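Local structure of putative malic enzyme ((S)-malate:NAD+ oxidoreductase (decarboxylating)) (Streptococcus pyogenes, 2A9F) at the interface of chains A and B. The protein probably catalyses the NAD-dependent oxidative decarboxylation of (S)-malate to pyruvate, using a magnesium or manganese ion, as a member of the malic enzyme family. Sequence-based numbering; all coordinates share one arbitrary frame. Chains: chain A/B, putative malic enzyme ((S)-malate:NAD+ oxidoreductase (decarboxylating)).

The interface of chains A and B. Residues chain A 22-24, 106-108; chain B 23-24, 108.
The carboxylate of A:Asp106 receives the backbone N-H of B:Val24 over one of its faces: OD1 takes a hydrogen bond from N at 3.0 Å, nearly straight at the hydrogen. The donor stands well above the carboxylate plane, 51° out of it. CB of B:Glu23 lies over the same face, near OD1. CG of A:Asp106 lies beside its own backbone N (chi1 -68°), which swings the acid toward the strand of chain B. The carboxylate of B:Glu23 is turned almost perpendicular to that of A:Asp106. OE1 of B:Glu23 stays 4.4 Å from OD1 of A:Asp106, and this proximity of like charges might raise the proton affinity of one acid; the backbone N-H would favour a charged A:Asp106.

Beside this polar pair the contact is aliphatic. B:Val24 is wedged between two strands of chain A and loses 86 Å² of surface to it. Its two methyls divide the work. CG1, anti to the backbone N (chi1 176°), points toward A:Leu22, whose CD1 is 3.9 Å away, while CG2 meets the end of A:Ile108, with CD1 at 3.4 Å. The carbonyl oxygen of A:Ala107 flanks both methyls. In the equivalent contact with the chains exchanged, CG2 of A:Val24 packs on CD1 of B:Ile108 at 3.9 Å. The two Ile108 side chains run past each other in opposite directions, their CG2 methyls 4.0 Å apart, linking the two valine contacts.

The centre of the patch lies about 10 Å from A:Lys95, the predicted proton acceptor, and about 18 Å from A:Tyr40, the predicted proton donor. Strands 22-26 of the two chains meet in an antiparallel bridge at A:Val24 and B:Val24, and strand 106-111 supplies the aspartate and isoleucine beside it. Together they form part of a two-fold symmetric interface between the N-terminal malic enzyme domains, probably the dimer contact of the enzyme.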
loop_
_atom_site.group_PDB
_atom_site.type_symbol
_atom_site.label_atom_id
_atom_site.label_comp_id
_atom_site.label_asym_id
_atom_site.label_seq_id
_atom_site.Cartn_x
_atom_site.Cartn_y
_atom_site.Cartn_z
ATOM N N LEU A 22 -12.139 3.372 -1.421
ATOM C CA LEU A 22 -10.999 3.988 -2.091
ATOM C C LEU A 22 -10.807 3.446 -3.496
ATOM O O LEU A 22 -11.309 2.387 -3.832
ATOM C CB LEU A 22 -9.712 3.795 -1.284
ATOM C CG LEU A 22 -9.674 4.511 0.071
ATOM C CD1 LEU A 22 -8.268 4.427 0.645
ATOM C CD2 LEU A 22 -10.079 5.968 -0.093
ATOM N N GLU A 23 -10.059 4.188 -4.304
ATOM C CA GLU A 23 -9.806 3.835 -5.695
ATOM C C GLU A 23 -8.443 4.426 -6.078
ATOM O O GLU A 23 -8.004 5.417 -5.492
ATOM C CB GLU A 23 -10.929 4.452 -6.543
ATOM C CG GLU A 23 -10.938 4.144 -8.020
ATOM C CD GLU A 23 -12.124 4.789 -8.733
ATOM O OE1 GLU A 23 -12.309 4.556 -9.945
ATOM O OE2 GLU A 23 -12.874 5.540 -8.082
ATOM N N VAL A 24 -7.760 3.811 -7.037
ATOM C CA VAL A 24 -6.469 4.329 -7.484
ATOM C C VAL A 24 -6.597 4.885 -8.900
ATOM O O VAL A 24 -6.938 4.161 -9.834
ATOM C CB VAL A 24 -5.372 3.255 -7.484
ATOM C CG1 VAL A 24 -4.043 3.871 -8.014
ATOM C CG2 VAL A 24 -5.184 2.709 -6.066
ATOM N N ASP A 106 -2.440 11.546 -0.064
ATOM C CA ASP A 106 -2.767 10.246 -0.631
ATOM C C ASP A 106 -2.415 9.227 0.459
ATOM O O ASP A 106 -1.254 9.090 0.856
ATOM C CB ASP A 106 -1.944 9.990 -1.905
ATOM C CG ASP A 106 -2.347 10.917 -3.076
ATOM O OD1 ASP A 106 -3.537 10.882 -3.505
ATOM O OD2 ASP A 106 -1.467 11.674 -3.567
ATOM N N ALA A 107 -3.428 8.536 0.966
ATOM C CA ALA A 107 -3.220 7.550 2.017
ATOM C C ALA A 107 -3.714 6.176 1.562
ATOM O O ALA A 107 -4.822 6.046 1.048
ATOM C CB ALA A 107 -3.952 7.989 3.308
ATOM N N ILE A 108 -2.871 5.168 1.761
ATOM C CA ILE A 108 -3.148 3.784 1.401
ATOM C C ILE A 108 -3.485 3.013 2.681
ATOM O O ILE A 108 -2.679 2.953 3.594
ATOM C CB ILE A 108 -1.883 3.088 0.777
ATOM C CG1 ILE A 108 -1.318 3.898 -0.380
ATOM C CG2 ILE A 108 -2.237 1.682 0.303
ATOM C CD1 ILE A 108 -2.216 3.981 -1.575
ATOM N N GLU B 23 -2.465 8.263 -7.701
ATOM C CA GLU B 23 -3.085 9.005 -6.623
ATOM C C GLU B 23 -4.294 8.205 -6.129
ATOM O O GLU B 23 -4.861 7.404 -6.874
ATOM C CB GLU B 23 -3.511 10.403 -7.087
ATOM C CG GLU B 23 -4.769 10.460 -7.914
ATOM C CD GLU B 23 -5.253 11.885 -8.095
ATOM O OE1 GLU B 23 -5.340 12.617 -7.083
ATOM O OE2 GLU B 23 -5.557 12.278 -9.243
ATOM N N VAL B 24 -4.663 8.407 -4.867
ATOM C CA VAL B 24 -5.794 7.715 -4.245
ATOM C C VAL B 24 -7.038 8.605 -4.258
ATOM O O VAL B 24 -6.981 9.755 -3.844
ATOM C CB VAL B 24 -5.463 7.333 -2.779
ATOM C CG1 VAL B 24 -6.668 6.720 -2.121
ATOM C CG2 VAL B 24 -4.304 6.365 -2.745
ATOM N N ILE B 108 -1.783 -1.097 -6.136
ATOM C CA ILE B 108 -0.943 -0.242 -5.316
ATOM C C ILE B 108 0.506 -0.679 -5.389
ATOM O O ILE B 108 0.817 -1.832 -5.135
ATOM C CB ILE B 108 -1.363 -0.230 -3.813
ATOM C CG1 ILE B 108 -2.736 0.429 -3.638
ATOM C CG2 ILE B 108 -0.332 0.555 -3.001
ATOM C CD1 ILE B 108 -3.893 -0.412 -4.115
#